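Local coordinates for DUF3244 domain-containing protein (Bacteroides vulgatus ATCC 8482, PDB 3D33) that is of unknown function but adopts an immunoglobulin-like beta-sandwich fold and belongs to the DUF3244 family of the E-set clan, at residues Ile31-Asp36 against Leu91-Thr96; Leu40-Ala45 against Arg49-Arg54; Ile53-Met58 against Ile77-Ala82. One frame throughout, in Å; residues are numbered along the deposited sequence. Where two conformers were deposited one is given.

Contact 1 (Ile31-Asp36 against Leu91-Thr96); sequences ITVFTD and LEITGT
Val-33 and Leu-91 meet tip to tip across the interior of the domain. One methyl of the leucine, CD2, faces both branches of the valine. Leu-91 CD2 lies 3.9 Å from Val-33 CG1 and 4.0 Å from Val-33 CG2, so it sits against the fork of the valine rather than on one arm. The leucine reaches this position with CG anti to its backbone N (chi1 173°), which extends the side chain toward strand 31-36.

Ile-93 supplies the second point of contact. Its CD1 approaches Val-33 CG2 at 4.3 Å and Ile-31 CG2 at 4.4 Å. One methyl therefore touches two residues that follow each other on the inner face of strand 31-36. The outer torsion of Ile-93 is unusual: chi2 is 121°, close to eclipsed. This rotation sets the direction in which CD1 leaves CG1, and CD1 is the atom that makes both approaches.

All these touches are apolar. The four side chains are buried, and their CA-CB bonds all point into the space between the strands. The axes stay 10.3 Å apart and run nearly antiparallel, at 157°. Leu-42 and Leu-101 also pack on Ile-31, while Ile-53 and Ile-55 both pack on the other methyl of the leucine, CD1. Alternate residues of each strand thus point inward, and here the two sheets meet through side chains, without a hydrogen bond between the two segments. This is the hydrophobic core of an immunoglobulin-like beta-sandwich.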
loop_
_atom_site.group_PDB
_atom_site.type_symbol
_atom_site.label_atom_id
_atom_site.label_comp_id
_atom_site.label_asym_id
_atom_site.label_seq_id
_atom_site.Cartn_x
_atom_site.Cartn_y
_atom_site.Cartn_z
ATOM N N ILE A 31 3.916 9.441 0.361
ATOM C CA ILE A 31 3.677 8.052 -0.010
ATOM C C ILE A 31 2.972 7.988 -1.366
ATOM O O ILE A 31 1.953 8.629 -1.548
ATOM C CB ILE A 31 2.783 7.310 1.015
ATOM C CG1 ILE A 31 3.237 7.560 2.468
ATOM C CG2 ILE A 31 2.741 5.806 0.661
ATOM C CD1 ILE A 31 4.553 6.985 2.779
ATOM N N THR A 32 3.540 7.239 -2.314
ATOM C CA THR A 32 2.861 6.966 -3.596
ATOM C C THR A 32 2.996 5.476 -3.910
ATOM O O THR A 32 3.911 4.794 -3.437
ATOM C CB THR A 32 3.454 7.809 -4.729
ATOM O OG1 THR A 32 4.837 7.532 -4.846
ATOM C CG2 THR A 32 3.290 9.313 -4.462
ATOM N N VAL A 33 2.024 4.954 -4.644
ATOM C CA VAL A 33 1.958 3.551 -5.000
ATOM C C VAL A 33 1.612 3.444 -6.501
ATOM O O VAL A 33 0.800 4.248 -7.036
ATOM C CB VAL A 33 0.909 2.810 -4.150
ATOM C CG1 VAL A 33 0.709 1.395 -4.681
ATOM C CG2 VAL A 33 1.301 2.820 -2.668
ATOM N N PHE A 34 2.242 2.494 -7.187
ATOM C CA PHE A 34 1.873 2.138 -8.577
ATOM C C PHE A 34 1.949 0.643 -8.776
ATOM O O PHE A 34 2.604 -0.052 -7.997
ATOM C CB PHE A 34 2.718 2.883 -9.639
ATOM C CG PHE A 34 4.196 2.636 -9.543
ATOM C CD1 PHE A 34 4.768 1.548 -10.160
ATOM C CD2 PHE A 34 5.024 3.514 -8.844
ATOM C CE1 PHE A 34 6.145 1.320 -10.081
ATOM C CE2 PHE A 34 6.405 3.297 -8.773
ATOM C CZ PHE A 34 6.955 2.206 -9.390
ATOM N N THR A 35 1.266 0.147 -9.810
ATOM C CA THR A 35 1.399 -1.244 -10.224
ATOM C C THR A 35 1.906 -1.293 -11.679
ATOM O O THR A 35 1.564 -0.441 -12.509
ATOM C CB THR A 35 0.069 -2.021 -10.085
ATOM O OG1 THR A 35 -0.915 -1.417 -10.950
ATOM C CG2 THR A 35 -0.419 -1.994 -8.679
ATOM N N ASP A 36 2.787 -2.252 -11.935
ATOM C CA ASP A 36 3.469 -2.432 -13.230
ATOM C C ASP A 36 3.383 -3.916 -13.458
ATOM O O ASP A 36 4.105 -4.699 -12.826
ATOM C CB ASP A 36 4.925 -1.947 -13.137
ATOM C CG ASP A 36 5.720 -2.122 -14.439
ATOM O OD1 ASP A 36 5.156 -2.509 -15.480
ATOM O OD2 ASP A 36 6.944 -1.852 -14.400
ATOM N N LEU A 91 -6.117 -1.333 -0.292
ATOM C CA LEU A 91 -4.769 -1.137 0.179
ATOM C C LEU A 91 -4.736 -0.073 1.266
ATOM O O LEU A 91 -5.237 1.036 1.076
ATOM C CB LEU A 91 -3.886 -0.696 -0.979
ATOM C CG LEU A 91 -2.470 -0.279 -0.670
ATOM C CD1 LEU A 91 -1.671 -1.442 -0.154
ATOM C CD2 LEU A 91 -1.764 0.357 -1.907
ATOM N N GLU A 92 -4.214 -0.432 2.423
ATOM C CA GLU A 92 -4.096 0.526 3.526
ATOM C C GLU A 92 -2.670 0.604 3.966
ATOM O O GLU A 92 -2.013 -0.434 4.148
ATOM C CB GLU A 92 -4.901 0.074 4.729
ATOM C CG GLU A 92 -6.343 -0.069 4.546
ATOM C CD GLU A 92 -6.930 -0.653 5.834
ATOM O OE1 GLU A 92 -7.154 0.132 6.786
ATOM O OE2 GLU A 92 -7.040 -1.894 5.934
ATOM N N ILE A 93 -2.204 1.831 4.163
ATOM C CA ILE A 93 -0.881 2.096 4.701
ATOM C C ILE A 93 -1.110 2.909 5.952
ATOM O O ILE A 93 -1.732 3.983 5.887
ATOM C CB ILE A 93 -0.056 2.900 3.691
ATOM C CG1 ILE A 93 -0.006 2.125 2.348
ATOM C CG2 ILE A 93 1.334 3.111 4.174
ATOM C CD1 ILE A 93 -0.555 2.910 1.259
ATOM N N THR A 94 -0.655 2.394 7.080
ATOM C CA THR A 94 -0.847 3.089 8.341
ATOM C C THR A 94 0.495 3.354 9.008
ATOM O O THR A 94 1.456 2.585 8.848
ATOM C CB THR A 94 -1.784 2.290 9.276
ATOM O OG1 THR A 94 -1.186 1.034 9.572
ATOM C CG2 THR A 94 -3.124 2.078 8.657
ATOM N N GLY A 95 0.587 4.487 9.689
ATOM C CA GLY A 95 1.796 4.851 10.399
ATOM C C GLY A 95 1.600 4.732 11.890
ATOM O O GLY A 95 0.478 4.849 12.384
ATOM N N THR A 96 2.687 4.464 12.604
ATOM C CA THR A 96 2.691 4.543 14.064
ATOM C C THR A 96 3.572 5.715 14.515
ATOM O O THR A 96 4.739 5.816 14.107
ATOM C CB THR A 96 3.189 3.219 14.672
ATOM O OG1 THR A 96 2.387 2.138 14.183
ATOM C CG2 THR A 96 3.116 3.250 16.190
#

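Contact 2 (Leu40-Ala45 against Arg49-Arg54)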
loop_
_atom_site.group_PDB
_atom_site.type_symbol
_atom_site.label_atom_id
_atom_site.label_comp_id
_atom_site.label_asym_id
_atom_site.label_seq_id
_atom_site.Cartn_x
_atom_site.Cartn_y
_atom_site.Cartn_z
ATOM N N LEU A 40 3.298 -4.436 -7.302
ATOM C CA LEU A 40 2.903 -3.187 -6.682
ATOM C C LEU A 40 4.142 -2.572 -6.021
ATOM O O LEU A 40 4.868 -3.277 -5.351
ATOM C CB LEU A 40 1.834 -3.499 -5.664
ATOM C CG LEU A 40 1.114 -2.442 -4.860
ATOM C CD1 LEU A 40 -0.177 -3.100 -4.311
ATOM C CD2 LEU A 40 1.991 -1.938 -3.721
ATOM N N THR A 41 4.383 -1.281 -6.248
ATOM C CA THR A 41 5.529 -0.599 -5.655
ATOM C C THR A 41 5.049 0.570 -4.825
ATOM O O THR A 41 4.292 1.419 -5.316
ATOM C CB THR A 41 6.542 -0.085 -6.725
ATOM O OG1 THR A 41 7.065 -1.190 -7.477
ATOM C CG2 THR A 41 7.716 0.705 -6.073
ATOM N N LEU A 42 5.518 0.624 -3.587
ATOM C CA LEU A 42 5.289 1.756 -2.710
ATOM C C LEU A 42 6.588 2.513 -2.500
ATOM O O LEU A 42 7.619 1.925 -2.231
ATOM C CB LEU A 42 4.737 1.314 -1.354
ATOM C CG LEU A 42 4.543 2.397 -0.300
ATOM C CD1 LEU A 42 3.387 2.030 0.657
ATOM C CD2 LEU A 42 5.832 2.694 0.502
ATOM N N LYS A 43 6.506 3.825 -2.639
ATOM C CA LYS A 43 7.635 4.697 -2.310
ATOM C C LYS A 43 7.230 5.705 -1.271
ATOM O O LYS A 43 6.101 6.174 -1.269
ATOM C CB LYS A 43 8.107 5.383 -3.562
ATOM C CG LYS A 43 8.725 4.391 -4.525
ATOM C CD LYS A 43 9.572 5.067 -5.554
ATOM C CE LYS A 43 10.220 4.048 -6.455
ATOM N NZ LYS A 43 11.409 4.648 -7.112
ATOM N N ASN A 44 8.182 6.048 -0.409
ATOM C CA ASN A 44 7.956 6.981 0.677
ATOM C C ASN A 44 9.125 7.966 0.618
ATOM O O ASN A 44 10.263 7.592 0.907
ATOM C CB ASN A 44 7.922 6.249 2.021
ATOM C CG ASN A 44 7.724 7.188 3.207
ATOM O OD1 ASN A 44 7.759 8.406 3.058
ATOM N ND2 ASN A 44 7.556 6.610 4.402
ATOM N N ALA A 45 8.835 9.204 0.244
ATOM C CA ALA A 45 9.867 10.221 0.021
ATOM C C ALA A 45 10.418 10.813 1.319
ATOM O O ALA A 45 11.428 11.555 1.292
ATOM C CB ALA A 45 9.357 11.338 -0.877
ATOM N N ARG A 49 8.503 7.072 10.174
ATOM C CA ARG A 49 7.711 6.357 11.145
ATOM C C ARG A 49 7.604 4.893 10.745
ATOM O O ARG A 49 7.699 4.556 9.550
ATOM C CB ARG A 49 6.328 6.992 11.216
ATOM C CG ARG A 49 5.406 6.624 10.064
ATOM C CD ARG A 49 4.245 7.587 10.003
ATOM N NE ARG A 49 4.714 8.866 9.520
ATOM C CZ ARG A 49 3.968 9.965 9.418
ATOM N NH1 ARG A 49 2.685 9.952 9.738
ATOM N NH2 ARG A 49 4.524 11.086 8.978
ATOM N N ASP A 50 7.372 4.024 11.728
ATOM C CA ASP A 50 7.056 2.622 11.428
ATOM C C ASP A 50 5.730 2.596 10.664
ATOM O O ASP A 50 4.828 3.418 10.936
ATOM C CB ASP A 50 6.933 1.776 12.696
ATOM C CG ASP A 50 8.256 1.526 13.394
ATOM O OD1 ASP A 50 9.350 1.767 12.834
ATOM O OD2 ASP A 50 8.192 1.052 14.546
HETATM N N MSE A 51 5.620 1.635 9.737
HETATM C CA MSE A 51 4.443 1.529 8.882
HETATM C C MSE A 51 3.886 0.114 8.858
HETATM O O MSE A 51 4.581 -0.871 9.163
HETATM C CB MSE A 51 4.778 1.905 7.445
HETATM C CG MSE A 51 5.266 3.300 7.219
HETATM SE SE MSE A 51 5.341 3.587 5.269
HETATM C CE MSE A 51 5.883 1.688 4.636
ATOM N N THR A 52 2.602 0.019 8.550
ATOM C CA THR A 52 1.955 -1.259 8.300
ATOM C C THR A 52 1.247 -1.161 6.969
ATOM O O THR A 52 0.583 -0.157 6.690
ATOM C CB THR A 52 0.920 -1.622 9.369
ATOM O OG1 THR A 52 1.563 -1.754 10.647
ATOM C CG2 THR A 52 0.237 -2.942 8.982
ATOM N N ILE A 53 1.397 -2.186 6.128
ATOM C CA ILE A 53 0.690 -2.257 4.843
ATOM C C ILE A 53 -0.252 -3.467 4.961
ATOM O O ILE A 53 0.158 -4.526 5.410
ATOM C CB ILE A 53 1.639 -2.467 3.648
ATOM C CG1 ILE A 53 2.611 -1.295 3.550
ATOM C CG2 ILE A 53 0.848 -2.688 2.338
ATOM C CD1 ILE A 53 3.654 -1.426 2.450
ATOM N N ARG A 54 -1.516 -3.260 4.625
ATOM C CA ARG A 54 -2.512 -4.325 4.664
ATOM C C ARG A 54 -3.312 -4.308 3.355
ATOM O O ARG A 54 -3.704 -3.248 2.858
ATOM C CB ARG A 54 -3.411 -4.147 5.881
ATOM C CG ARG A 54 -4.366 -5.244 6.179
ATOM C CD ARG A 54 -4.909 -5.069 7.632
ATOM N NE ARG A 54 -3.927 -5.413 8.676
ATOM C CZ ARG A 54 -3.437 -4.590 9.624
ATOM N NH1 ARG A 54 -3.777 -3.305 9.710
ATOM N NH2 ARG A 54 -2.561 -5.051 10.508
#
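Leu-42 and Ile-53 form the apolar centre of this contact. Their ends reach toward each other, and Leu-42 CD1 stands 3.9 Å from Ile-53 CD1. The isoleucine presents an extended branch: chi2 is 177°, so CD1 is carried well out from the backbone. The other methyl of the leucine has a different partner. Leu-42 CD2 lies 4.3 Å from CE of Met-51, a selenomethionine. Leu-42 thus meets two residues of strand 50-57, with one methyl for each.

The second kind of contact brings an amide beside selenium. Asn-44 ND2 is 3.8 Å from Met-51 SE. The two side chains pass alongside each other in opposite directions. This is packing of a polar group against a large, polarisable atom, and no hydrogen bond crosses between the segments. The carbonyl end of the amide is held within its own turn, where Asn-44 OD1 accepts from the backbone N of Ser-46. Met-51 bends at its last torsion, and its methyl turns to Leu-42. Met-51 was deposited in two conformers, so its approaches to Leu-42 and Asn-44 are less certain than the touch between Leu-42 and Ile-53.

The strand axes are 11.5 Å apart and nearly antiparallel, at 158°. The connection between them is short, yet the strands belong to different sheets. Strand 39-44 lies between strands 31-36 and 76-80, with Val-33 packing on Leu-40. Strand 50-57 lies between strands 63-69 and 87-96, and Ile-69 touches both Met-51 and Ile-53.

Contact 3 (Ile53-Met58 against Ile77-Ala82); sequences IRITDM and ITISIA
Four isoleucines make every close touch between strands 53-57 and 77-80, which run in nearly the same direction, 21° apart. They face each other across the immunoglobulin-like beta-sandwich, with axes 10.9 Å apart. No hydrogen bond links the two segments.

Ile-79 is the residue shared by two partners. Its CD1 lies 3.9 Å from Ile-53 CG2 and 4.1 Å from Ile-55 CD1. Ile-53 and Ile-79 slide past each other in opposite directions. Ile-55 and Ile-79 instead meet tip to tip. The CG2 branch of Ile-79 also comes within 4.1 Å of Ile-55 CD1, so that methyl of Ile-55 rests against both branches of Ile-79. Ile-79 has an extended outer torsion, chi2 172°, which carries CD1 toward strand 53-57. Ile-53 uses both its branches here: CG2 for Ile-79 and CD1 for Ile-77.

Tyr-65 touches Ile-79, and Phe-84 packs on Ile-55. At the end of strand 77-80, Ser-80 forms an ST turn, with its OG accepting from Ala-82 N at 3.3 Å. At the other end of the contact, Ile-77 CG2 lies 3.9 Å from Ile-53 CD1.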
loop_
_atom_site.group_PDB
_atom_site.type_symbol
_atom_site.label_atom_id
_atom_site.label_comp_id
_atom_site.label_asym_id
_atom_site.label_seq_id
_atom_site.Cartn_x
_atom_site.Cartn_y
_atom_site.Cartn_z
ATOM N N ILE A 53 1.397 -2.186 6.128
ATOM C CA ILE A 53 0.690 -2.257 4.843
ATOM C C ILE A 53 -0.252 -3.467 4.961
ATOM O O ILE A 53 0.158 -4.526 5.410
ATOM C CB ILE A 53 1.639 -2.467 3.648
ATOM C CG1 ILE A 53 2.611 -1.295 3.550
ATOM C CG2 ILE A 53 0.848 -2.688 2.338
ATOM C CD1 ILE A 53 3.654 -1.426 2.450
ATOM N N ARG A 54 -1.516 -3.260 4.625
ATOM C CA ARG A 54 -2.512 -4.325 4.664
ATOM C C ARG A 54 -3.312 -4.308 3.355
ATOM O O ARG A 54 -3.704 -3.248 2.858
ATOM C CB ARG A 54 -3.411 -4.147 5.881
ATOM C CG ARG A 54 -4.366 -5.244 6.179
ATOM C CD ARG A 54 -4.909 -5.069 7.632
ATOM N NE ARG A 54 -3.927 -5.413 8.676
ATOM C CZ ARG A 54 -3.437 -4.590 9.624
ATOM N NH1 ARG A 54 -3.777 -3.305 9.710
ATOM N NH2 ARG A 54 -2.561 -5.051 10.508
ATOM N N ILE A 55 -3.486 -5.480 2.757
ATOM C CA ILE A 55 -4.263 -5.599 1.555
ATOM C C ILE A 55 -5.405 -6.566 1.870
ATOM O O ILE A 55 -5.158 -7.662 2.419
ATOM C CB ILE A 55 -3.432 -6.110 0.374
ATOM C CG1 ILE A 55 -2.258 -5.172 0.086
ATOM C CG2 ILE A 55 -4.304 -6.305 -0.890
ATOM C CD1 ILE A 55 -1.357 -5.659 -0.961
ATOM N N THR A 56 -6.628 -6.147 1.562
ATOM C CA THR A 56 -7.869 -6.853 1.892
ATOM C C THR A 56 -8.756 -7.061 0.644
ATOM O O THR A 56 -8.997 -6.103 -0.115
ATOM C CB THR A 56 -8.666 -6.029 2.972
ATOM O OG1 THR A 56 -7.839 -5.796 4.121
ATOM C CG2 THR A 56 -9.921 -6.782 3.399
ATOM N N ASP A 57 -9.232 -8.286 0.414
ATOM C CA ASP A 57 -10.092 -8.533 -0.755
ATOM C C ASP A 57 -11.483 -7.949 -0.495
ATOM O O ASP A 57 -12.000 -8.013 0.628
ATOM C CB ASP A 57 -10.169 -10.010 -1.128
ATOM C CG ASP A 57 -11.326 -10.709 -0.476
ATOM O OD1 ASP A 57 -11.154 -11.161 0.670
ATOM O OD2 ASP A 57 -12.403 -10.797 -1.105
HETATM N N MSE A 58 -12.108 -7.429 -1.540
HETATM C CA MSE A 58 -13.401 -6.761 -1.377
HETATM C C MSE A 58 -14.639 -7.672 -1.473
HETATM O O MSE A 58 -15.769 -7.212 -1.215
HETATM C CB MSE A 58 -13.485 -5.603 -2.355
HETATM C CG MSE A 58 -12.448 -4.552 -2.052
HETATM SE SE MSE A 58 -12.955 -3.452 -0.550
HETATM C CE MSE A 58 -14.512 -2.442 -1.629
ATOM N N ILE A 77 9.025 -0.490 -0.996
ATOM C CA ILE A 77 8.475 -1.821 -0.749
ATOM C C ILE A 77 7.895 -2.269 -2.081
ATOM O O ILE A 77 7.213 -1.485 -2.740
ATOM C CB ILE A 77 7.344 -1.762 0.358
ATOM C CG1 ILE A 77 7.912 -1.360 1.729
ATOM C CG2 ILE A 77 6.586 -3.081 0.473
ATOM C CD1 ILE A 77 8.965 -2.338 2.285
ATOM N N THR A 78 8.188 -3.497 -2.488
ATOM C CA THR A 78 7.431 -4.128 -3.577
ATOM C C THR A 78 6.619 -5.323 -3.083
ATOM O O THR A 78 7.037 -6.076 -2.175
ATOM C CB THR A 78 8.300 -4.544 -4.769
ATOM O OG1 THR A 78 9.187 -5.619 -4.389
ATOM C CG2 THR A 78 9.100 -3.343 -5.297
ATOM N N ILE A 79 5.461 -5.475 -3.694
ATOM C CA ILE A 79 4.523 -6.537 -3.333
ATOM C C ILE A 79 4.049 -7.205 -4.620
ATOM O O ILE A 79 3.476 -6.552 -5.488
ATOM C CB ILE A 79 3.308 -5.986 -2.591
ATOM C CG1 ILE A 79 3.709 -5.246 -1.316
ATOM C CG2 ILE A 79 2.308 -7.111 -2.247
ATOM C CD1 ILE A 79 2.535 -4.508 -0.663
ATOM N N SER A 80 4.255 -8.509 -4.724
ATOM C CA SER A 80 3.730 -9.270 -5.869
ATOM C C SER A 80 2.269 -9.542 -5.638
ATOM O O SER A 80 1.888 -10.126 -4.603
ATOM C CB SER A 80 4.419 -10.606 -6.043
ATOM O OG SER A 80 3.817 -11.269 -7.147
ATOM N N ILE A 81 1.444 -9.114 -6.589
ATOM C CA ILE A 81 0.008 -9.402 -6.555
ATOM C C ILE A 81 -0.359 -10.539 -7.524
ATOM O O ILE A 81 -1.520 -10.843 -7.743
ATOM C CB ILE A 81 -0.824 -8.138 -6.851
ATOM C CG1 ILE A 81 -0.597 -7.591 -8.270
ATOM C CG2 ILE A 81 -0.498 -7.035 -5.820
ATOM C CD1 ILE A 81 -1.558 -6.407 -8.620
ATOM N N ALA A 82 0.657 -11.187 -8.075
ATOM C CA ALA A 82 0.495 -12.131 -9.184
ATOM C C ALA A 82 -0.322 -13.363 -8.786
ATOM O O ALA A 82 -0.975 -13.975 -9.615
ATOM C CB ALA A 82 1.862 -12.564 -9.687
#

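In the fold
All three contacts join the same two sheets, and they touch one another as parts of the core between those sheets. The centres of contacts 1 and 2 are about 5 Å apart, those of contacts 1 and 3 about 9 Å, and those of contacts 2 and 3 about 11 Å. Contacts 2 and 3 share Ile-53. Within one sheet, strand 39-44 pairs with strand 31-36 through Phe-34 O and Thr-41 N, 2.8 Å apart. It also pairs with strand 76-80, where Leu-42 N is 2.8 Å from Ile-77 O. In the other sheet, Glu-92 N lies 2.9 Å from Arg-54 O. Along the chain, contacts 2 and 3 are nested inside the loop closed by contact 1.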